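Local coordinates for periplasmic binding protein (Roseiflexus sp. RS-1, PDB 5GJ3), which binds heme in the bacterial periplasm, here two heme molecules at once, and probably delivers it to a membrane transporter for uptake, at residues 8-11 against 15-18; 34-39 against 239-244; 66-71 against 105-110; 147-150 against 156-159. One frame throughout, in Å; residues are numbered along the deposited sequence.

Interaction 1: 8-11 against 15-18; sequences IVSL and ITEI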
loop_
_atom_site.group_PDB
_atom_site.type_symbol
_atom_site.label_atom_id
_atom_site.label_comp_id
_atom_site.label_asym_id
_atom_site.label_seq_id
_atom_site.Cartn_x
_atom_site.Cartn_y
_atom_site.Cartn_z
ATOM N N ILE A 8 -11.115 7.432 -18.654
ATOM C CA ILE A 8 -11.175 6.989 -17.256
ATOM C C ILE A 8 -10.397 7.950 -16.362
ATOM O O ILE A 8 -9.196 8.320 -16.645
ATOM C CB ILE A 8 -10.585 5.567 -17.118
ATOM C CG1 ILE A 8 -11.207 4.599 -18.169
ATOM C CG2 ILE A 8 -10.790 4.996 -15.688
ATOM C CD1 ILE A 8 -10.585 3.206 -18.112
ATOM N N VAL A 9 -11.077 8.379 -15.302
ATOM C CA VAL A 9 -10.460 9.088 -14.216
ATOM C C VAL A 9 -10.458 8.117 -13.034
ATOM O O VAL A 9 -11.508 7.600 -12.609
ATOM C CB VAL A 9 -11.147 10.412 -13.841
ATOM C CG1 VAL A 9 -10.410 11.020 -12.617
ATOM C CG2 VAL A 9 -11.088 11.415 -15.011
ATOM N N SER A 10 -9.252 7.820 -12.562
ATOM C CA SER A 10 -9.063 6.849 -11.497
ATOM C C SER A 10 -8.772 7.603 -10.178
ATOM O O SER A 10 -7.850 8.454 -10.108
ATOM C CB SER A 10 -7.936 5.916 -11.872
ATOM O OG SER A 10 -7.629 5.118 -10.739
ATOM N N LEU A 11 -9.532 7.305 -9.130
ATOM C CA LEU A 11 -9.453 8.090 -7.895
ATOM C C LEU A 11 -8.359 7.670 -6.856
ATOM O O LEU A 11 -8.104 8.416 -5.897
ATOM C CB LEU A 11 -10.845 8.145 -7.197
ATOM C CG LEU A 11 -11.996 8.625 -8.111
ATOM C CD1 LEU A 11 -13.267 8.575 -7.286
ATOM C CD2 LEU A 11 -11.719 10.060 -8.576
ATOM N N ILE A 15 -6.059 1.491 -7.542
ATOM C CA ILE A 15 -6.982 1.298 -8.681
ATOM C C ILE A 15 -6.293 1.637 -10.016
ATOM O O ILE A 15 -6.358 0.861 -10.981
ATOM C CB ILE A 15 -8.224 2.169 -8.473
ATOM C CG1 ILE A 15 -8.886 1.750 -7.147
ATOM C CG2 ILE A 15 -9.162 2.006 -9.670
ATOM C CD1 ILE A 15 -9.330 0.287 -7.092
ATOM N N THR A 16 -5.587 2.758 -10.048
ATOM C CA THR A 16 -4.816 3.139 -11.246
ATOM C C THR A 16 -3.824 2.031 -11.651
ATOM O O THR A 16 -3.792 1.599 -12.796
ATOM C CB THR A 16 -4.069 4.444 -10.990
ATOM O OG1 THR A 16 -5.003 5.485 -10.689
ATOM C CG2 THR A 16 -3.146 4.846 -12.182
ATOM N N GLU A 17 -3.062 1.530 -10.684
ATOM C CA GLU A 17 -2.085 0.474 -10.928
ATOM C C GLU A 17 -2.774 -0.741 -11.519
ATOM O O GLU A 17 -2.255 -1.398 -12.425
ATOM C CB GLU A 17 -1.378 0.091 -9.628
ATOM C CG GLU A 17 -0.580 -1.194 -9.741
ATOM C CD GLU A 17 0.432 -1.395 -8.593
ATOM O OE1 GLU A 17 0.649 -0.496 -7.737
ATOM O OE2 GLU A 17 1.045 -2.461 -8.578
ATOM N N ILE A 18 -3.970 -1.035 -11.019
ATOM C CA ILE A 18 -4.682 -2.207 -11.458
ATOM C C ILE A 18 -5.175 -1.956 -12.937
ATOM O O ILE A 18 -5.172 -2.877 -13.729
ATOM C CB ILE A 18 -5.915 -2.495 -10.553
ATOM C CG1 ILE A 18 -5.477 -3.122 -9.211
ATOM C CG2 ILE A 18 -6.887 -3.421 -11.295
ATOM C CD1 ILE A 18 -6.603 -3.121 -8.182
HETATM O O HOH W 1 -5.310 7.590 -9.250
#
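Ser10 swings its OG opposite its own backbone N (chi1 171°), out from strand 8-10, while Thr16 places OG1 opposite its carbonyl carbon (chi1 -60°), and the two hydroxyls meet between strand and helix. Ser10 OG donates to Thr16 OG1 over 2.7 Å. The CG2 branch of Ile15 lies against Ser10 OG, 3.6 Å away, whereas CG1 of the same isoleucine leads off toward strand 66-70. A water ties the pair a second time: it donates to Ser10 O at 2.8 Å and accepts from Thr16 OG1 at 2.6 Å. Replacing Ser10 by an alanine would probably leave Thr16 OG1 without its serine donor and loosen the direct tie between helix and strand. Asn12 O also accepts from Thr16 OG1, sharing or alternating with the water. The contact thus pins helix 13-21 to the first strand of a beta-alpha-beta unit through buried hydroxyls, and three polar partners surround Thr16 OG1, two of them competing for its one proton.

Interaction 2: 34-39 against 239-244; sequences SATYPP and DDLYLL. With HEM (protoporphyrin IX containing Fe), chain B.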
loop_
_atom_site.group_PDB
_atom_site.type_symbol
_atom_site.label_atom_id
_atom_site.label_comp_id
_atom_site.label_asym_id
_atom_site.label_seq_id
_atom_site.Cartn_x
_atom_site.Cartn_y
_atom_site.Cartn_z
ATOM N N SER A 34 -1.479 9.993 -5.310
ATOM C CA SER A 34 -0.868 8.740 -4.834
ATOM C C SER A 34 -0.618 7.745 -5.979
ATOM O O SER A 34 -0.161 6.624 -5.744
ATOM C CB SER A 34 -1.740 8.077 -3.745
ATOM O OG SER A 34 -2.898 7.500 -4.357
ATOM N N ALA A 35 -0.967 8.101 -7.212
ATOM C CA ALA A 35 -0.845 7.148 -8.303
ATOM C C ALA A 35 0.566 7.215 -8.874
ATOM O O ALA A 35 0.801 7.913 -9.862
ATOM C CB ALA A 35 -1.899 7.401 -9.422
ATOM N N THR A 36 1.484 6.455 -8.279
ATOM C CA THR A 36 2.930 6.507 -8.642
ATOM C C THR A 36 3.372 5.234 -9.423
ATOM O O THR A 36 4.567 5.046 -9.614
ATOM C CB THR A 36 3.783 6.586 -7.364
ATOM O OG1 THR A 36 3.307 5.573 -6.483
ATOM C CG2 THR A 36 3.682 7.919 -6.653
ATOM N N TYR A 37 2.436 4.367 -9.860
ATOM C CA TYR A 37 2.772 3.164 -10.653
ATOM C C TYR A 37 1.802 2.842 -11.815
ATOM O O TYR A 37 0.605 2.714 -11.556
ATOM C CB TYR A 37 2.838 1.928 -9.757
ATOM C CG TYR A 37 3.553 0.760 -10.419
ATOM C CD1 TYR A 37 4.944 0.630 -10.328
ATOM C CD2 TYR A 37 2.850 -0.182 -11.185
ATOM C CE1 TYR A 37 5.589 -0.422 -10.958
ATOM C CE2 TYR A 37 3.500 -1.244 -11.828
ATOM C CZ TYR A 37 4.883 -1.349 -11.685
ATOM O OH TYR A 37 5.571 -2.405 -12.249
ATOM N N PRO A 38 2.319 2.615 -13.066
ATOM C CA PRO A 38 3.774 2.662 -13.496
ATOM C C PRO A 38 4.247 4.123 -13.542
ATOM O O PRO A 38 3.561 4.961 -14.164
ATOM C CB PRO A 38 3.762 2.045 -14.919
ATOM C CG PRO A 38 2.334 1.719 -15.259
ATOM C CD PRO A 38 1.416 2.293 -14.199
ATOM N N PRO A 39 5.354 4.470 -12.837
ATOM C CA PRO A 39 5.649 5.924 -12.685
ATOM C C PRO A 39 5.909 6.678 -14.015
ATOM O O PRO A 39 5.560 7.871 -14.146
ATOM C CB PRO A 39 6.910 5.937 -11.778
ATOM C CG PRO A 39 7.530 4.621 -11.992
ATOM C CD PRO A 39 6.383 3.651 -12.168
ATOM N N ASP A 239 8.815 1.099 -1.046
ATOM C CA ASP A 239 7.895 2.093 -1.597
ATOM C C ASP A 239 6.486 1.963 -0.991
ATOM O O ASP A 239 5.991 0.857 -0.841
ATOM C CB ASP A 239 7.812 1.861 -3.114
ATOM C CG ASP A 239 6.821 2.761 -3.758
ATOM O OD1 ASP A 239 7.159 3.945 -3.895
ATOM O OD2 ASP A 239 5.715 2.304 -4.108
ATOM N N ASP A 240 5.826 3.068 -0.651
ATOM C CA ASP A 240 4.482 2.990 -0.071
ATOM C C ASP A 240 3.392 2.251 -0.869
ATOM O O ASP A 240 2.683 1.412 -0.312
ATOM C CB ASP A 240 3.923 4.361 0.348
ATOM C CG ASP A 240 4.167 5.460 -0.698
ATOM O OD1 ASP A 240 4.255 5.157 -1.908
ATOM O OD2 ASP A 240 4.285 6.644 -0.303
ATOM N N LEU A 241 3.235 2.565 -2.160
ATOM C CA LEU A 241 2.185 1.887 -2.929
ATOM C C LEU A 241 2.495 0.352 -3.030
ATOM O O LEU A 241 1.608 -0.489 -2.971
ATOM C CB LEU A 241 2.032 2.536 -4.331
ATOM C CG LEU A 241 0.859 2.111 -5.231
ATOM C CD1 LEU A 241 -0.510 2.174 -4.539
ATOM C CD2 LEU A 241 0.843 2.948 -6.511
ATOM N N TYR A 242 3.765 0.021 -3.175
ATOM C CA TYR A 242 4.202 -1.351 -3.288
ATOM C C TYR A 242 3.928 -2.120 -2.013
ATOM O O TYR A 242 3.364 -3.209 -2.041
ATOM C CB TYR A 242 5.693 -1.360 -3.543
ATOM C CG TYR A 242 6.339 -2.730 -3.743
ATOM C CD1 TYR A 242 5.919 -3.586 -4.773
ATOM C CD2 TYR A 242 7.404 -3.137 -2.941
ATOM C CE1 TYR A 242 6.535 -4.816 -4.981
ATOM C CE2 TYR A 242 8.057 -4.370 -3.148
ATOM C CZ TYR A 242 7.609 -5.204 -4.164
ATOM O OH TYR A 242 8.204 -6.411 -4.379
ATOM N N LEU A 243 4.352 -1.583 -0.876
ATOM C CA LEU A 243 4.102 -2.278 0.396
ATOM C C LEU A 243 2.615 -2.323 0.814
ATOM O O LEU A 243 2.131 -3.357 1.266
ATOM C CB LEU A 243 4.923 -1.652 1.515
ATOM C CG LEU A 243 4.680 -2.174 2.932
ATOM C CD1 LEU A 243 5.101 -3.637 3.071
ATOM C CD2 LEU A 243 5.405 -1.289 3.941
ATOM N N LEU A 244 1.912 -1.212 0.653
ATOM C CA LEU A 244 0.620 -0.984 1.297
ATOM C C LEU A 244 -0.610 -0.918 0.367
ATOM O O LEU A 244 -1.754 -0.955 0.864
ATOM C CB LEU A 244 0.695 0.308 2.123
ATOM C CG LEU A 244 1.730 0.312 3.246
ATOM C CD1 LEU A 244 1.707 1.710 3.847
ATOM C CD2 LEU A 244 1.370 -0.720 4.319
HETATM C CHA HEM B . -1.526 12.273 2.494
HETATM C CHB HEM B . -0.035 8.632 -0.369
HETATM C CHC HEM B . -2.599 5.678 2.568
HETATM C CHD HEM B . -4.464 9.424 5.027
HETATM C C1A HEM B . -0.895 11.536 1.522
HETATM C C2A HEM B . -0.106 12.121 0.505
HETATM C C3A HEM B . 0.316 11.138 -0.340
HETATM C C4A HEM B . -0.205 9.910 0.186
HETATM C CMA HEM B . 1.177 11.314 -1.594
HETATM C CAA HEM B . 0.156 13.618 0.395
HETATM C CBA HEM B . -1.144 14.248 -0.170
HETATM C CGA HEM B . -1.269 15.732 0.084
HETATM O O1A HEM B . -0.555 16.264 0.938
HETATM O O2A HEM B . -2.105 16.451 -0.519
HETATM C C1B HEM B . -0.585 7.474 0.225
HETATM C C2B HEM B . -0.337 6.125 -0.202
HETATM C C3B HEM B . -1.035 5.291 0.639
HETATM C C4B HEM B . -1.746 6.178 1.579
HETATM C CMB HEM B . 0.576 5.693 -1.327
HETATM C CAB HEM B . -1.149 3.809 0.660
HETATM C CBB HEM B . -0.938 3.089 -0.459
HETATM C C1C HEM B . -3.286 6.392 3.519
HETATM C C2C HEM B . -3.979 5.842 4.618
HETATM C C3C HEM B . -4.520 6.928 5.331
HETATM C C4C HEM B . -4.114 8.131 4.652
HETATM C CMC HEM B . -4.095 4.350 4.898
HETATM C CAC HEM B . -5.365 6.909 6.560
HETATM C CBC HEM B . -5.645 5.787 7.226
HETATM C C1D HEM B . -3.739 10.491 4.508
HETATM C C2D HEM B . -3.947 11.852 5.048
HETATM C C3D HEM B . -3.134 12.649 4.354
HETATM C C4D HEM B . -2.441 11.766 3.392
HETATM C CMD HEM B . -4.881 12.260 6.185
HETATM C CAD HEM B . -2.985 14.156 4.499
HETATM C CBD HEM B . -3.761 14.761 3.265
HETATM C CGD HEM B . -5.254 14.999 3.453
HETATM O O1D HEM B . -5.742 15.133 4.598
HETATM O O2D HEM B . -6.053 15.117 2.478
HETATM N NA HEM B . -1.014 10.211 1.279
HETATM N NB HEM B . -1.457 7.443 1.234
HETATM N NC HEM B . -3.384 7.760 3.542
HETATM N ND HEM B . -2.850 10.472 3.464
HETATM FE FE HEM B . -2.198 9.020 2.366
#
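Leu241 reaches from the start of helix 240-244 into the loop at Thr36 and Tyr37, and has more of its surface buried here than any other residue. With CG opposite the backbone N (chi1 -172°), its CD2 methyl is carried to the loop, where it lies 3.6 Å from Thr36 OG1 and 3.9 Å from Tyr37 CB. The side chains of Thr36 and Leu241 run past one another in opposite directions, so the hydroxyl of Thr36 lies alongside the leucine. Of the Tyr37 side chain it is CB that touches Leu241; the ring turns away and makes a cation-pi contact with Arg249. No hydrogen bond joins the two segments. The helix carrying Leu241 is capped by Asp239, whose OD2 accepts from Tyr242 N over 3.1 Å, on the anti side of the carboxylate and somewhat out of its plane. Both segments touch one heme, Ser34 through CB, 3.8 Å from heme CHB, and Asp240 through CG, 3.7 Å from the heme methyl CMB. Joining a loop of the N-terminal lobe to a helix of the C-terminal lobe, this contact lies at the heme cleft, the interlobe site where periplasmic binding proteins hold ligands.

Interaction 3: 66-71 against 105-110; sequences LVIGDE and IRFVAQ. With ZN (zinc ion), chain D.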
loop_
_atom_site.group_PDB
_atom_site.type_symbol
_atom_site.label_atom_id
_atom_site.label_comp_id
_atom_site.label_asym_id
_atom_site.label_seq_id
_atom_site.Cartn_x
_atom_site.Cartn_y
_atom_site.Cartn_z
ATOM N N LEU A 66 -15.976 7.619 -17.387
ATOM C CA LEU A 66 -16.079 6.756 -16.208
ATOM C C LEU A 66 -15.129 7.236 -15.100
ATOM O O LEU A 66 -13.923 7.513 -15.358
ATOM C CB LEU A 66 -15.722 5.309 -16.550
ATOM C CG LEU A 66 -15.561 4.254 -15.452
ATOM C CD1 LEU A 66 -16.917 3.917 -14.774
ATOM C CD2 LEU A 66 -14.916 3.009 -16.083
ATOM N N VAL A 67 -15.642 7.222 -13.875
ATOM C CA VAL A 67 -14.806 7.510 -12.707
ATOM C C VAL A 67 -14.878 6.337 -11.784
ATOM O O VAL A 67 -15.974 5.903 -11.419
ATOM C CB VAL A 67 -15.297 8.793 -11.976
ATOM C CG1 VAL A 67 -14.511 9.069 -10.698
ATOM C CG2 VAL A 67 -15.238 10.018 -12.937
ATOM N N ILE A 68 -13.705 5.819 -11.406
ATOM C CA ILE A 68 -13.605 4.634 -10.632
ATOM C C ILE A 68 -12.630 4.829 -9.441
ATOM O O ILE A 68 -11.576 5.463 -9.588
ATOM C CB ILE A 68 -13.245 3.431 -11.554
ATOM C CG1 ILE A 68 -13.313 2.114 -10.826
ATOM C CG2 ILE A 68 -11.837 3.490 -12.173
ATOM C CD1 ILE A 68 -13.204 0.931 -11.797
ATOM N N GLY A 69 -12.975 4.270 -8.283
ATOM C CA GLY A 69 -12.096 4.425 -7.071
ATOM C C GLY A 69 -12.512 3.408 -6.011
ATOM O O GLY A 69 -13.340 2.516 -6.271
ATOM N N ASP A 70 -11.925 3.495 -4.832
ATOM C CA ASP A 70 -12.350 2.591 -3.788
ATOM C C ASP A 70 -12.635 3.439 -2.566
ATOM O O ASP A 70 -12.684 4.701 -2.665
ATOM C CB ASP A 70 -11.322 1.480 -3.572
ATOM C CG ASP A 70 -10.002 1.989 -3.009
ATOM O OD1 ASP A 70 -9.921 3.057 -2.352
ATOM O OD2 ASP A 70 -9.013 1.282 -3.226
ATOM N N GLU A 71 -12.907 2.790 -1.444
ATOM C CA GLU A 71 -13.415 3.481 -0.251
ATOM C C GLU A 71 -12.516 4.581 0.320
ATOM O O GLU A 71 -13.018 5.409 1.065
ATOM C CB GLU A 71 -13.805 2.485 0.879
ATOM C CG GLU A 71 -12.626 1.672 1.418
ATOM C CD GLU A 71 -13.032 0.704 2.539
ATOM O OE1 GLU A 71 -13.342 -0.502 2.295
ATOM O OE2 GLU A 71 -13.057 1.173 3.693
ATOM N N ILE A 105 -9.308 -6.188 -8.229
ATOM C CA ILE A 105 -9.026 -6.574 -9.629
ATOM C C ILE A 105 -10.313 -6.932 -10.363
ATOM O O ILE A 105 -10.545 -6.415 -11.468
ATOM C CB ILE A 105 -7.972 -7.704 -9.732
ATOM C CG1 ILE A 105 -6.578 -7.155 -9.365
ATOM C CG2 ILE A 105 -7.949 -8.320 -11.143
ATOM C CD1 ILE A 105 -5.643 -8.266 -8.936
ATOM N N ARG A 106 -11.160 -7.775 -9.741
ATOM C CA ARG A 106 -12.467 -8.123 -10.352
ATOM C C ARG A 106 -13.386 -6.921 -10.550
ATOM O O ARG A 106 -14.109 -6.825 -11.576
ATOM C CB ARG A 106 -13.184 -9.233 -9.551
ATOM C CG ARG A 106 -12.380 -10.539 -9.538
ATOM C CD ARG A 106 -13.091 -11.665 -8.766
ATOM N NE ARG A 106 -12.567 -12.928 -9.262
ATOM C CZ ARG A 106 -11.825 -13.798 -8.561
ATOM N NH1 ARG A 106 -11.549 -13.592 -7.273
ATOM N NH2 ARG A 106 -11.392 -14.921 -9.145
ATOM N N PHE A 107 -13.356 -5.991 -9.584
ATOM C CA PHE A 107 -14.164 -4.769 -9.659
ATOM C C PHE A 107 -13.767 -3.907 -10.883
ATOM O O PHE A 107 -14.631 -3.494 -11.681
ATOM C CB PHE A 107 -14.040 -3.985 -8.352
ATOM C CG PHE A 107 -14.308 -2.500 -8.477
ATOM C CD1 PHE A 107 -15.624 -2.021 -8.543
ATOM C CD2 PHE A 107 -13.245 -1.583 -8.418
ATOM C CE1 PHE A 107 -15.890 -0.622 -8.585
ATOM C CE2 PHE A 107 -13.482 -0.209 -8.436
ATOM C CZ PHE A 107 -14.832 0.301 -8.524
ATOM N N VAL A 108 -12.477 -3.686 -11.052
ATOM C CA VAL A 108 -11.999 -2.867 -12.177
ATOM C C VAL A 108 -12.284 -3.609 -13.490
ATOM O O VAL A 108 -12.754 -2.989 -14.497
ATOM C CB VAL A 108 -10.507 -2.518 -12.063
ATOM C CG1 VAL A 108 -10.012 -1.793 -13.343
ATOM C CG2 VAL A 108 -10.233 -1.616 -10.840
ATOM N N ALA A 109 -12.015 -4.910 -13.506
ATOM C CA ALA A 109 -12.232 -5.678 -14.749
ATOM C C ALA A 109 -13.686 -5.631 -15.227
ATOM O O ALA A 109 -13.927 -5.518 -16.458
ATOM C CB ALA A 109 -11.766 -7.133 -14.632
ATOM N N GLN A 110 -14.631 -5.739 -14.286
ATOM C CA GLN A 110 -16.053 -5.677 -14.639
ATOM C C GLN A 110 -16.412 -4.302 -15.185
ATOM O O GLN A 110 -17.081 -4.255 -16.196
ATOM C CB GLN A 110 -17.031 -6.074 -13.495
ATOM C CG GLN A 110 -18.511 -6.150 -13.971
ATOM C CD GLN A 110 -19.517 -6.764 -12.979
ATOM O OE1 GLN A 110 -19.135 -7.531 -12.119
ATOM N NE2 GLN A 110 -20.841 -6.439 -13.120
HETATM ZN ZN ZN D . -7.310 1.415 -2.123
HETATM O O HOH W 2 -6.960 3.295 -1.745
#
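In the N-terminal lobe, a parallel sheet is covered by helices, and Ile68 on strand 66-70 meets Phe107 and Val108 on helix 100-111 at that interface. The helix runs almost exactly against the strand, at 174°, with the axes of the two short segments 10.0 Å apart. Ile68 extends fully, CG1 opposite the backbone N (chi1 -172°), and meets Phe107 coming from the opposite direction: CG1 lies 3.3 Å from ring atom CZ, a tight fit. Beyond it, Ile68 CD1 rests 4.0 Å from Val108 CG2. The same ring obliquely approaches the backbone of the next residue, with CE2 3.5 Å from Gly69 O. Exchanging Ile68 for an alanine would probably open a gap beside Val108 and leave the Phe107 ring without its neighbour on that side. Two residues beyond Ile68, Asp70 OD2 binds zinc at 2.0 Å, and a water at 1.9 Å from the zinc joins Asp14 and Asp94 in completing the site. Asp70 OD1 is held by Ala72 N. Helix and strand are thus joined mainly by apolar side chains, the ring also resting near a carbonyl oxygen, without a hydrogen bond across, while the zinc ligand Asp70 ends the strand.

Interaction 4: 147-150 against 156-159; sequences FLYL and QQVA. With HEM (protoporphyrin IX containing Fe), chain C.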
loop_
_atom_site.group_PDB
_atom_site.type_symbol
_atom_site.label_atom_id
_atom_site.label_comp_id
_atom_site.label_asym_id
_atom_site.label_seq_id
_atom_site.Cartn_x
_atom_site.Cartn_y
_atom_site.Cartn_z
ATOM N N PHE A 147 6.664 -1.407 12.237
ATOM C CA PHE A 147 6.496 -0.467 11.138
ATOM C C PHE A 147 6.399 0.982 11.650
ATOM O O PHE A 147 5.555 1.275 12.523
ATOM C CB PHE A 147 5.223 -0.780 10.334
ATOM C CG PHE A 147 4.979 0.199 9.215
ATOM C CD1 PHE A 147 5.627 0.047 8.010
ATOM C CD2 PHE A 147 4.147 1.315 9.400
ATOM C CE1 PHE A 147 5.436 0.979 6.983
ATOM C CE2 PHE A 147 3.943 2.241 8.391
ATOM C CZ PHE A 147 4.579 2.060 7.172
ATOM N N LEU A 148 7.225 1.877 11.110
ATOM C CA LEU A 148 7.214 3.293 11.519
ATOM C C LEU A 148 6.789 4.108 10.321
ATOM O O LEU A 148 7.354 3.978 9.218
ATOM C CB LEU A 148 8.602 3.807 11.934
ATOM C CG LEU A 148 9.189 3.060 13.147
ATOM C CD1 LEU A 148 10.605 3.482 13.451
ATOM C CD2 LEU A 148 8.303 3.273 14.370
ATOM N N TYR A 149 5.748 4.871 10.525
ATOM C CA TYR A 149 5.384 5.917 9.609
ATOM C C TYR A 149 6.168 7.183 10.053
ATOM O O TYR A 149 6.061 7.600 11.206
ATOM C CB TYR A 149 3.882 6.136 9.692
ATOM C CG TYR A 149 3.456 7.327 8.869
ATOM C CD1 TYR A 149 3.278 7.212 7.483
ATOM C CD2 TYR A 149 3.266 8.604 9.473
ATOM C CE1 TYR A 149 2.906 8.326 6.698
ATOM C CE2 TYR A 149 2.904 9.723 8.700
ATOM C CZ TYR A 149 2.698 9.585 7.316
ATOM O OH TYR A 149 2.317 10.678 6.523
ATOM N N LEU A 150 6.948 7.769 9.146
ATOM C CA LEU A 150 7.845 8.886 9.456
ATOM C C LEU A 150 7.623 10.051 8.504
ATOM O O LEU A 150 7.423 9.866 7.311
ATOM C CB LEU A 150 9.319 8.470 9.298
ATOM C CG LEU A 150 9.773 7.220 10.072
ATOM C CD1 LEU A 150 11.148 6.786 9.559
ATOM C CD2 LEU A 150 9.790 7.523 11.564
ATOM N N GLN A 156 6.329 10.608 14.044
ATOM C CA GLN A 156 6.771 9.219 14.229
ATOM C C GLN A 156 5.628 8.409 14.800
ATOM O O GLN A 156 5.238 8.581 15.965
ATOM C CB GLN A 156 8.011 9.158 15.135
ATOM C CG GLN A 156 9.223 9.788 14.462
ATOM C CD GLN A 156 10.156 10.486 15.403
ATOM O OE1 GLN A 156 10.760 11.493 15.039
ATOM N NE2 GLN A 156 10.339 9.932 16.586
ATOM N N GLN A 157 5.073 7.551 13.951
ATOM C CA GLN A 157 3.884 6.784 14.270
ATOM C C GLN A 157 4.143 5.301 13.989
ATOM O O GLN A 157 4.921 4.949 13.106
ATOM C CB GLN A 157 2.677 7.254 13.448
ATOM C CG GLN A 157 2.329 8.736 13.613
ATOM C CD GLN A 157 1.413 9.007 14.794
ATOM O OE1 GLN A 157 1.726 9.829 15.655
ATOM N NE2 GLN A 157 0.289 8.311 14.848
ATOM N N VAL A 158 3.484 4.456 14.762
ATOM C CA VAL A 158 3.678 3.023 14.709
ATOM C C VAL A 158 2.328 2.481 14.265
ATOM O O VAL A 158 1.293 3.012 14.687
ATOM C CB VAL A 158 4.022 2.497 16.135
ATOM C CG1 VAL A 158 3.823 1.000 16.228
ATOM C CG2 VAL A 158 5.437 2.870 16.525
ATOM N N ALA A 159 2.327 1.434 13.446
ATOM C CA ALA A 159 1.069 0.782 13.009
ATOM C C ALA A 159 0.795 -0.531 13.754
ATOM O O ALA A 159 1.639 -1.459 13.774
ATOM C CB ALA A 159 1.110 0.532 11.497
HETATM C CHA HEM C . 2.284 13.541 3.745
HETATM C CHB HEM C . 2.111 8.762 2.843
HETATM C CHC HEM C . -0.941 8.049 6.621
HETATM C CHD HEM C . -0.947 12.866 7.333
HETATM C C1A HEM C . 2.450 12.300 3.184
HETATM C C2A HEM C . 3.148 12.077 1.968
HETATM C C3A HEM C . 3.088 10.734 1.717
HETATM C C4A HEM C . 2.355 10.135 2.771
HETATM C CMA HEM C . 3.717 9.985 0.543
HETATM C CAA HEM C . 3.819 13.146 1.100
HETATM C CBA HEM C . 5.354 13.136 1.202
HETATM C CGA HEM C . 5.890 13.697 2.502
HETATM O O1A HEM C . 5.184 13.824 3.523
HETATM O O2A HEM C . 7.086 14.032 2.597
HETATM C C1B HEM C . 1.251 8.165 3.794
HETATM C C2B HEM C . 0.962 6.763 3.807
HETATM C C3B HEM C . 0.099 6.538 4.832
HETATM C C4B HEM C . -0.135 7.868 5.487
HETATM C CMB HEM C . 1.516 5.746 2.838
HETATM C CAB HEM C . -0.494 5.262 5.264
HETATM C CBB HEM C . 0.201 4.499 6.074
HETATM C C1C HEM C . -1.248 9.318 7.139
HETATM C C2C HEM C . -2.243 9.578 8.098
HETATM C C3C HEM C . -2.245 10.967 8.318
HETATM C C4C HEM C . -1.241 11.519 7.461
HETATM C CMC HEM C . -3.087 8.503 8.755
HETATM C CAC HEM C . -3.070 11.810 9.241
HETATM C CBC HEM C . -3.720 11.354 10.303
HETATM C C1D HEM C . -0.081 13.388 6.366
HETATM C C2D HEM C . 0.146 14.856 6.259
HETATM C C3D HEM C . 1.060 15.051 5.266
HETATM C C4D HEM C . 1.371 13.695 4.781
HETATM C CMD HEM C . -0.545 15.894 7.113
HETATM C CAD HEM C . 1.637 16.362 4.741
HETATM C CBD HEM C . 0.853 17.028 3.579
HETATM C CGD HEM C . 1.624 18.228 3.032
HETATM O O1D HEM C . 1.288 18.872 1.992
HETATM O O2D HEM C . 2.654 18.639 3.614
HETATM N NA HEM C . 1.963 11.090 3.695
HETATM N NB HEM C . 0.643 8.749 4.829
HETATM N NC HEM C . -0.646 10.509 6.760
HETATM N ND HEM C . 0.746 12.729 5.534
HETATM FE FE HEM C . 0.726 10.827 5.228
HETATM O O HOH W 3 4.397 -2.038 13.676
#
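Tyr149 and Gln157 face each other as an antiparallel hydrogen-bonded pair: Tyr149 N donates to Gln157 O over 2.7 Å and Gln157 N to Tyr149 O over 2.9 Å, the latter in the carbonyl plane. The tyrosine CB lies 4.1 Å from Gln157 CB. From there CG points opposite the backbone N (chi1 174°), sending the ring away from the partner strand to a heme. CD1 comes 4.0 Å from heme C4B, CE1 reaches 3.0 Å from pyrrole nitrogen NB, and heme CHB lies in the ring plane at its edge. CZ lies 3.1 Å from the heme iron; at the tip, OH binds this iron at 2.1 Å and has a weak hydrogen bond to Arg151 NH2. Across the sheet from this ring, Leu148 CD2 crosses Val158 CG2 at 3.6 Å. The two strands form a beta hairpin in the mixed sheet of the C-terminal lobe, flanked by strand 201-205 beside 144-151 and strand 186-188 beside 155-159, while helix 164-171 packs against Phe147 and Ala159.

How the interactions relate
Along the chain the order is interaction 1, the loop of interaction 2, interactions 3 and 4, then the second segment of interaction 2. Interactions 1 and 3 lie in the N-terminal lobe, centres 8 Å apart, and share one parallel sheet through neighbouring strands 8-10 and 66-70. Interaction 4 belongs to the other lobe's sheet, its centre 27 Å from interaction 1 and 29 Å from interaction 3. Interaction 2 lies between interactions 1 and 4 and touches both: Leu241 and Tyr37 pack on Glu17, and Leu243 on Phe147. The heme cleft therefore has contacts from both lobes; interaction 2 touches both hemes, and interaction 4 supplies an iron ligand to one of them.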